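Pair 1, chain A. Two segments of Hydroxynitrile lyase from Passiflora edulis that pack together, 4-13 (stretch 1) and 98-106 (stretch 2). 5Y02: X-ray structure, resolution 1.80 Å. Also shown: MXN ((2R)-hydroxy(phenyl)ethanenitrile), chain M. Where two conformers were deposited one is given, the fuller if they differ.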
# COMPACT_ATOMS: atom_id res chain seq x y z
N PRO A 4 13.56 16.73 0.38
CA PRO A 4 14.27 15.56 -0.18
C PRO A 4 13.68 14.18 0.18
O PRO A 4 13.53 13.33 -0.70
CB PRO A 4 15.71 15.71 0.36
CG PRO A 4 15.65 16.77 1.42
CD PRO A 4 14.47 17.64 1.10
N GLU A 5 13.36 13.95 1.46
CA GLU A 5 12.80 12.67 1.92
C GLU A 5 11.27 12.66 1.72
O GLU A 5 10.50 12.97 2.64
CB GLU A 5 13.18 12.36 3.38
CG GLU A 5 14.66 12.49 3.73
CD GLU A 5 15.58 11.58 2.95
OE1 GLU A 5 16.79 11.88 2.89
OE2 GLU A 5 15.12 10.55 2.40
N ILE A 6 10.86 12.32 0.50
CA ILE A 6 9.45 12.15 0.11
C ILE A 6 8.81 10.91 0.79
O ILE A 6 9.40 9.83 0.81
CB ILE A 6 9.35 12.04 -1.43
CG1 ILE A 6 9.63 13.42 -2.04
CG2 ILE A 6 7.99 11.54 -1.88
CD1 ILE A 6 10.10 13.37 -3.48
N VAL A 7 7.59 11.09 1.29
CA VAL A 7 6.89 10.11 2.13
C VAL A 7 5.68 9.56 1.40
O VAL A 7 4.84 10.33 0.95
CB VAL A 7 6.36 10.77 3.42
CG1 VAL A 7 5.50 9.80 4.23
CG2 VAL A 7 7.49 11.32 4.29
N ARG A 8 5.58 8.23 1.33
CA ARG A 8 4.40 7.55 0.82
C ARG A 8 3.49 7.21 1.98
O ARG A 8 3.93 6.73 3.02
CB ARG A 8 4.78 6.27 0.07
CG ARG A 8 5.65 6.47 -1.16
CD ARG A 8 4.83 7.01 -2.33
NE ARG A 8 3.97 5.99 -2.95
CZ ARG A 8 2.84 6.25 -3.61
NH1 ARG A 8 2.36 7.49 -3.75
NH2 ARG A 8 2.16 5.23 -4.15
N HIS A 9 2.20 7.42 1.77
CA HIS A 9 1.18 7.19 2.78
C HIS A 9 0.18 6.23 2.13
O HIS A 9 -0.54 6.61 1.20
CB HIS A 9 0.54 8.54 3.14
CG HIS A 9 -0.65 8.45 4.06
ND1 HIS A 9 -0.53 8.15 5.40
CD2 HIS A 9 -1.96 8.73 3.84
CE1 HIS A 9 -1.73 8.20 5.96
NE2 HIS A 9 -2.61 8.55 5.04
N ILE A 10 0.18 5.00 2.61
CA ILE A 10 -0.65 3.95 2.04
C ILE A 10 -1.59 3.40 3.09
O ILE A 10 -1.16 2.97 4.14
CB ILE A 10 0.14 2.74 1.48
CG1 ILE A 10 1.32 3.20 0.62
CG2 ILE A 10 -0.79 1.83 0.70
CD1 ILE A 10 0.97 3.95 -0.63
N VAL A 11 -2.87 3.38 2.74
CA VAL A 11 -3.97 2.97 3.60
C VAL A 11 -4.66 1.79 2.93
O VAL A 11 -5.00 1.84 1.74
CB VAL A 11 -4.98 4.11 3.76
CG1 VAL A 11 -6.18 3.68 4.62
CG2 VAL A 11 -4.29 5.34 4.34
N PHE A 12 -4.85 0.71 3.69
CA PHE A 12 -5.77 -0.37 3.29
C PHE A 12 -6.93 -0.35 4.29
O PHE A 12 -6.69 -0.25 5.49
CB PHE A 12 -5.14 -1.76 3.40
CG PHE A 12 -3.98 -2.05 2.50
CD1 PHE A 12 -3.69 -1.30 1.37
CD2 PHE A 12 -3.20 -3.16 2.76
CE1 PHE A 12 -2.63 -1.63 0.55
CE2 PHE A 12 -2.14 -3.51 1.93
CZ PHE A 12 -1.86 -2.74 0.83
N ASN A 13 -8.17 -0.47 3.83
CA ASN A 13 -9.30 -0.61 4.73
C ASN A 13 -10.36 -1.58 4.23
O ASN A 13 -10.30 -2.10 3.11
CB ASN A 13 -9.90 0.76 5.12
CG ASN A 13 -10.97 1.24 4.16
OD1 ASN A 13 -10.86 1.07 2.96
ND2 ASN A 13 -12.04 1.86 4.71
N ILE A 98 -8.43 -1.34 9.38
CA ILE A 98 -7.56 -0.41 8.67
C ILE A 98 -6.11 -0.75 8.99
O ILE A 98 -5.80 -1.18 10.10
CB ILE A 98 -7.89 1.05 9.01
CG1 ILE A 98 -7.07 2.03 8.14
CG2 ILE A 98 -7.68 1.34 10.50
CD1 ILE A 98 -7.43 3.47 8.34
N VAL A 99 -5.23 -0.60 8.01
CA VAL A 99 -3.80 -0.59 8.24
C VAL A 99 -3.20 0.54 7.40
O VAL A 99 -3.62 0.73 6.24
CB VAL A 99 -3.13 -1.95 7.95
CG1 VAL A 99 -3.40 -2.42 6.53
CG2 VAL A 99 -1.64 -1.90 8.21
N VAL A 100 -2.27 1.28 7.99
CA VAL A 100 -1.63 2.43 7.35
C VAL A 100 -0.13 2.34 7.54
O VAL A 100 0.34 2.16 8.65
CB VAL A 100 -2.14 3.76 7.95
CG1 VAL A 100 -1.63 4.94 7.14
CG2 VAL A 100 -3.67 3.80 7.98
N LEU A 101 0.63 2.43 6.45
CA LEU A 101 2.07 2.56 6.55
C LEU A 101 2.47 3.89 5.93
O LEU A 101 1.89 4.31 4.93
CB LEU A 101 2.81 1.42 5.87
CG LEU A 101 3.06 0.20 6.80
CD1 LEU A 101 1.76 -0.54 7.03
CD2 LEU A 101 4.11 -0.73 6.22
N ASN A 102 3.45 4.53 6.56
CA ASN A 102 4.06 5.76 6.04
C ASN A 102 5.54 5.49 5.91
O ASN A 102 6.14 5.04 6.88
CB ASN A 102 3.86 6.89 7.03
CG ASN A 102 2.41 7.30 7.13
OD1 ASN A 102 1.88 7.89 6.20
ND2 ASN A 102 1.77 6.98 8.23
N TYR A 103 6.13 5.74 4.74
CA TYR A 103 7.56 5.40 4.54
C TYR A 103 8.25 6.30 3.54
O TYR A 103 7.60 6.81 2.60
CB TYR A 103 7.73 3.94 4.10
CG TYR A 103 6.92 3.56 2.89
CD1 TYR A 103 5.57 3.22 3.05
CD2 TYR A 103 7.46 3.52 1.62
CE1 TYR A 103 4.80 2.86 1.99
CE2 TYR A 103 6.67 3.14 0.52
CZ TYR A 103 5.34 2.81 0.74
OH TYR A 103 4.46 2.43 -0.28
N ILE A 104 9.56 6.44 3.73
CA ILE A 104 10.42 7.08 2.75
C ILE A 104 10.71 6.06 1.66
O ILE A 104 10.88 4.88 1.95
CB ILE A 104 11.73 7.56 3.42
CG1 ILE A 104 11.42 8.68 4.43
CG2 ILE A 104 12.78 7.99 2.39
CD1 ILE A 104 10.69 9.87 3.86
N ILE A 105 10.80 6.54 0.42
CA ILE A 105 11.06 5.68 -0.74
C ILE A 105 12.51 5.24 -0.84
O ILE A 105 13.44 6.06 -0.70
CB ILE A 105 10.67 6.42 -2.04
CG1 ILE A 105 9.15 6.57 -2.10
CG2 ILE A 105 11.19 5.69 -3.30
CD1 ILE A 105 8.68 7.76 -2.93
N ASN A 106 12.69 3.94 -1.06
CA ASN A 106 13.94 3.35 -1.53
C ASN A 106 13.65 2.69 -2.90
O ASN A 106 12.56 2.14 -3.13
CB ASN A 106 14.45 2.30 -0.55
CG ASN A 106 14.73 2.87 0.82
OD1 ASN A 106 15.47 3.84 0.95
ND2 ASN A 106 14.15 2.27 1.86
C1 MXN M . -6.56 9.95 6.48
C2 MXN M . -7.45 9.79 7.55
C3 MXN M . -7.97 10.90 8.21
C4 MXN M . -7.61 12.18 7.80
C5 MXN M . -6.72 12.35 6.75
C6 MXN M . -6.20 11.25 6.08
C7 MXN M . -6.00 8.74 5.84
C8 MXN M . -5.25 8.03 6.90
N9 MXN M . -4.66 7.49 7.75
O10 MXN M . -5.11 9.09 4.76
O HOH W 1 11.52 9.38 -0.74

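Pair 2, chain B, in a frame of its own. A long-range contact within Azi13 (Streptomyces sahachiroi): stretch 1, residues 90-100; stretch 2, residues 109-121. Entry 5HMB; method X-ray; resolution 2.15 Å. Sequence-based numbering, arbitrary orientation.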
# COMPACT_ATOMS: atom_id res chain seq x y z
N ALA B 90 19.63 15.17 -15.12
CA ALA B 90 19.57 16.62 -15.14
C ALA B 90 19.01 17.19 -13.85
O ALA B 90 19.20 18.38 -13.58
CB ALA B 90 18.72 17.10 -16.33
N ASP B 91 18.34 16.38 -13.04
CA ASP B 91 17.62 16.95 -11.91
C ASP B 91 18.50 17.21 -10.71
O ASP B 91 18.03 17.83 -9.74
CB ASP B 91 16.43 16.05 -11.56
CG ASP B 91 15.36 16.10 -12.64
OD1 ASP B 91 15.49 15.35 -13.63
OD2 ASP B 91 14.43 16.93 -12.52
N GLY B 92 19.76 16.79 -10.75
CA GLY B 92 20.66 17.13 -9.67
C GLY B 92 20.50 16.30 -8.41
O GLY B 92 20.22 15.10 -8.50
N ARG B 93 20.67 16.93 -7.25
CA ARG B 93 20.81 16.23 -5.98
C ARG B 93 19.47 16.04 -5.28
O ARG B 93 18.77 17.00 -4.96
CB ARG B 93 21.74 16.99 -5.04
CG ARG B 93 21.67 16.46 -3.62
CD ARG B 93 22.33 17.38 -2.61
NE ARG B 93 23.79 17.28 -2.65
CZ ARG B 93 24.59 17.80 -1.73
NH1 ARG B 93 24.08 18.45 -0.69
NH2 ARG B 93 25.91 17.66 -1.84
N LEU B 94 19.14 14.78 -5.00
CA LEU B 94 17.92 14.42 -4.28
C LEU B 94 18.21 14.30 -2.79
O LEU B 94 19.30 13.87 -2.39
CB LEU B 94 17.36 13.12 -4.86
CG LEU B 94 17.31 13.12 -6.38
CD1 LEU B 94 16.83 11.79 -6.93
CD2 LEU B 94 16.43 14.28 -6.88
N THR B 95 17.24 14.69 -1.97
CA THR B 95 17.33 14.59 -0.51
C THR B 95 16.18 13.74 0.00
O THR B 95 15.01 14.09 -0.19
CB THR B 95 17.26 15.98 0.14
OG1 THR B 95 18.31 16.81 -0.38
CG2 THR B 95 17.41 15.86 1.64
N SER B 96 16.50 12.64 0.69
CA SER B 96 15.49 11.73 1.23
C SER B 96 15.45 11.81 2.74
O SER B 96 16.47 11.58 3.42
CB SER B 96 15.76 10.29 0.79
OG SER B 96 15.73 10.23 -0.63
N THR B 97 14.27 12.09 3.28
CA THR B 97 14.09 12.30 4.72
C THR B 97 13.06 11.33 5.26
O THR B 97 11.92 11.31 4.79
CB THR B 97 13.66 13.74 4.98
OG1 THR B 97 14.66 14.62 4.46
CG2 THR B 97 13.49 13.98 6.47
N ALA B 98 13.47 10.52 6.23
CA ALA B 98 12.60 9.57 6.90
C ALA B 98 12.09 10.17 8.20
O ALA B 98 12.89 10.59 9.05
CB ALA B 98 13.34 8.26 7.17
N LEU B 99 10.77 10.21 8.35
CA LEU B 99 10.18 10.69 9.59
C LEU B 99 9.32 9.62 10.22
O LEU B 99 8.67 8.83 9.52
CB LEU B 99 9.33 11.94 9.36
CG LEU B 99 10.14 13.14 8.89
CD1 LEU B 99 9.22 14.33 8.60
CD2 LEU B 99 11.21 13.47 9.93
N PRO B 100 9.27 9.58 11.56
CA PRO B 100 8.56 8.49 12.22
C PRO B 100 7.06 8.70 12.13
O PRO B 100 6.57 9.82 12.26
CB PRO B 100 9.05 8.57 13.67
CG PRO B 100 9.34 10.03 13.86
CD PRO B 100 9.82 10.55 12.52
N VAL B 109 6.72 2.19 11.81
CA VAL B 109 6.40 2.71 10.48
C VAL B 109 7.07 4.07 10.32
O VAL B 109 6.95 4.93 11.20
CB VAL B 109 4.88 2.83 10.27
CG1 VAL B 109 4.60 3.46 8.90
CG2 VAL B 109 4.22 1.48 10.38
N TRP B 110 7.76 4.26 9.20
CA TRP B 110 8.42 5.51 8.86
C TRP B 110 7.92 5.99 7.51
O TRP B 110 7.54 5.19 6.66
CB TRP B 110 9.94 5.35 8.82
CG TRP B 110 10.52 5.15 10.18
CD1 TRP B 110 10.42 4.03 10.95
CD2 TRP B 110 11.25 6.12 10.94
NE1 TRP B 110 11.07 4.24 12.16
CE2 TRP B 110 11.58 5.51 12.17
CE3 TRP B 110 11.66 7.43 10.70
CZ2 TRP B 110 12.31 6.18 13.16
CZ3 TRP B 110 12.38 8.10 11.68
CH2 TRP B 110 12.70 7.47 12.90
N SER B 111 7.94 7.31 7.31
CA SER B 111 7.55 7.95 6.06
C SER B 111 8.77 8.66 5.48
O SER B 111 9.40 9.47 6.17
CB SER B 111 6.41 8.94 6.29
OG SER B 111 6.14 9.69 5.13
N VAL B 112 9.10 8.35 4.24
CA VAL B 112 10.30 8.88 3.60
C VAL B 112 9.87 9.70 2.40
O VAL B 112 9.20 9.18 1.49
CB VAL B 112 11.25 7.76 3.17
CG1 VAL B 112 12.51 8.33 2.59
CG2 VAL B 112 11.57 6.85 4.35
N GLU B 113 10.25 10.97 2.38
CA GLU B 113 10.03 11.84 1.22
C GLU B 113 11.35 12.10 0.51
O GLU B 113 12.36 12.41 1.16
CB GLU B 113 9.38 13.17 1.62
CG GLU B 113 8.03 13.03 2.28
CD GLU B 113 7.42 14.37 2.63
OE1 GLU B 113 8.05 15.39 2.30
OE2 GLU B 113 6.33 14.39 3.24
N THR B 114 11.34 11.96 -0.81
CA THR B 114 12.48 12.27 -1.64
C THR B 114 12.16 13.53 -2.44
O THR B 114 11.20 13.52 -3.23
CB THR B 114 12.79 11.11 -2.59
OG1 THR B 114 13.18 9.96 -1.84
CG2 THR B 114 13.88 11.50 -3.56
N VAL B 115 12.94 14.60 -2.25
CA VAL B 115 12.70 15.88 -2.91
C VAL B 115 13.91 16.31 -3.73
O VAL B 115 15.05 15.89 -3.50
CB VAL B 115 12.34 16.99 -1.90
CG1 VAL B 115 11.16 16.60 -1.04
CG2 VAL B 115 13.54 17.29 -1.02
N ASP B 116 13.66 17.20 -4.70
CA ASP B 116 14.76 17.79 -5.44
C ASP B 116 15.20 19.10 -4.79
O ASP B 116 14.73 19.48 -3.71
CB ASP B 116 14.40 17.99 -6.92
CG ASP B 116 13.24 18.98 -7.15
OD1 ASP B 116 12.89 19.81 -6.28
OD2 ASP B 116 12.69 18.93 -8.27
N ALA B 117 16.14 19.79 -5.44
CA ALA B 117 16.69 21.03 -4.90
C ALA B 117 15.61 22.08 -4.64
O ALA B 117 15.74 22.88 -3.70
CB ALA B 117 17.74 21.60 -5.86
N ALA B 118 14.56 22.10 -5.44
CA ALA B 118 13.49 23.09 -5.31
C ALA B 118 12.47 22.74 -4.23
O ALA B 118 11.59 23.56 -3.94
CB ALA B 118 12.78 23.26 -6.66
N GLY B 119 12.55 21.56 -3.62
CA GLY B 119 11.50 21.09 -2.74
C GLY B 119 10.38 20.36 -3.44
O GLY B 119 9.39 20.00 -2.78
N ARG B 120 10.49 20.13 -4.74
CA ARG B 120 9.53 19.30 -5.47
C ARG B 120 9.60 17.86 -4.97
O ARG B 120 10.66 17.23 -5.01
CB ARG B 120 9.83 19.34 -6.96
CG ARG B 120 8.92 18.46 -7.82
CD ARG B 120 9.42 18.33 -9.27
NE ARG B 120 10.58 17.44 -9.36
CZ ARG B 120 11.04 16.91 -10.50
NH1 ARG B 120 10.43 17.17 -11.65
NH2 ARG B 120 12.10 16.12 -10.48
N LEU B 121 8.46 17.33 -4.51
CA LEU B 121 8.40 15.95 -4.05
C LEU B 121 8.44 15.01 -5.26
O LEU B 121 7.51 14.98 -6.06
CB LEU B 121 7.14 15.73 -3.22
CG LEU B 121 6.97 14.34 -2.61
CD1 LEU B 121 8.09 14.01 -1.65
CD2 LEU B 121 5.62 14.24 -1.92

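The sharpest difference lies at one matched pair whose backbones are not hydrogen-bonded to each other. In pair 1, His A9 faces Asn A102 and its ring is held by both nitrogens: ND1 donates to Asn A102 OD1 at 2.6 Å (N-H...acceptor angle 160°), and NE2 of His A9 is hydrogen-bonded to O10 of the bound cyanohydrin MXN, also at 2.6 Å. Both partners lie at the ring edge, near its plane, so the ring is engaged at its edge from ND1 by the asparagine and from NE2 by the ligand. In pair 2 the same two backbone sites carry Ser B96 and Thr B114, whose hydroxyls OG and OG1 form a hydrogen bond of 2.8 Å across the strands, and Ser B96 OG is also bonded elsewhere in the structure. A polar link thus crosses the strands in each case; in pair 1 the histidine also bonds the ligand through NE2.

The frame beneath is nearly identical. Fourteen central residues superpose with an RMSD of 0.5 Å on N, CA and C, and both pairs are antiparallel strands, at 164° in pair 1 and 154° in pair 2, with axes approaching to 4.5 and 4.4 Å. Each has six backbone hydrogen bonds in three reciprocal pairs. Ile A10 N to Leu A101 O (3.0 Å, 178°) and its return, Leu A101 N to Ile A10 O (3.0 Å), correspond to Thr B97 N to Glu B113 O (2.9 Å) and Glu B113 N to Thr B97 O (3.0 Å). Between these rungs the strands draw closer: CA to CA is 4.5 Å for Val A11 and Val A100, and 4.1 Å for the matching Ala B98 and Val B112.

At that second site the side chains differ in size. Val A11 CG2 meets Val A100 CG1 at 3.9 Å, whereas the smaller Ala B98 brings CB to within 3.6 Å of Val B112 CG2, where the CA atoms are also closer.

On the face bearing Arg A8 and Tyr A103, pair 1 fills space with a large ring. Tyr A103, with chi1 in p, lies beside its partner so that Arg A8 CB sits 3.8 Å from the ring centroid, 20° off the normal, a CH-pi contact over the face; the ring also reaches Ile A10, CE1 to CG1 at 3.8 Å. The equivalent Thr B95 and Val B115 are compact and leave CB and CG2 4.1 Å apart.

Pair 2 places its aromatic contact on the opposite face. Trp B110, matching Ile A98, receives Pro B100 CB at 3.8 Å from its six-membered ring centroid, 9° off the normal, a CH-pi contact. Both reach the matched neighbour, Ile A98 CD1 to Val A11 CG1 at 3.9 Å and Trp B110 CE3 to Ala B98 CB at 4.0 Å.

At the other end, Ile A104 curls over the partner strand, its CD1 3.5 Å from Val A7 CG2. Its counterpart, Asp B116, starts a type I turn and salt-bridges Arg B120 (OD2 to NE, 2.8 Å), while its CB stays 4.2 Å from Leu B94 CD2; Arg B120 NH2 also reaches Asp B91 OD2 at 3.2 Å, a salt bridge between the stretches.

Buried area is similar, 814 against 749 Å².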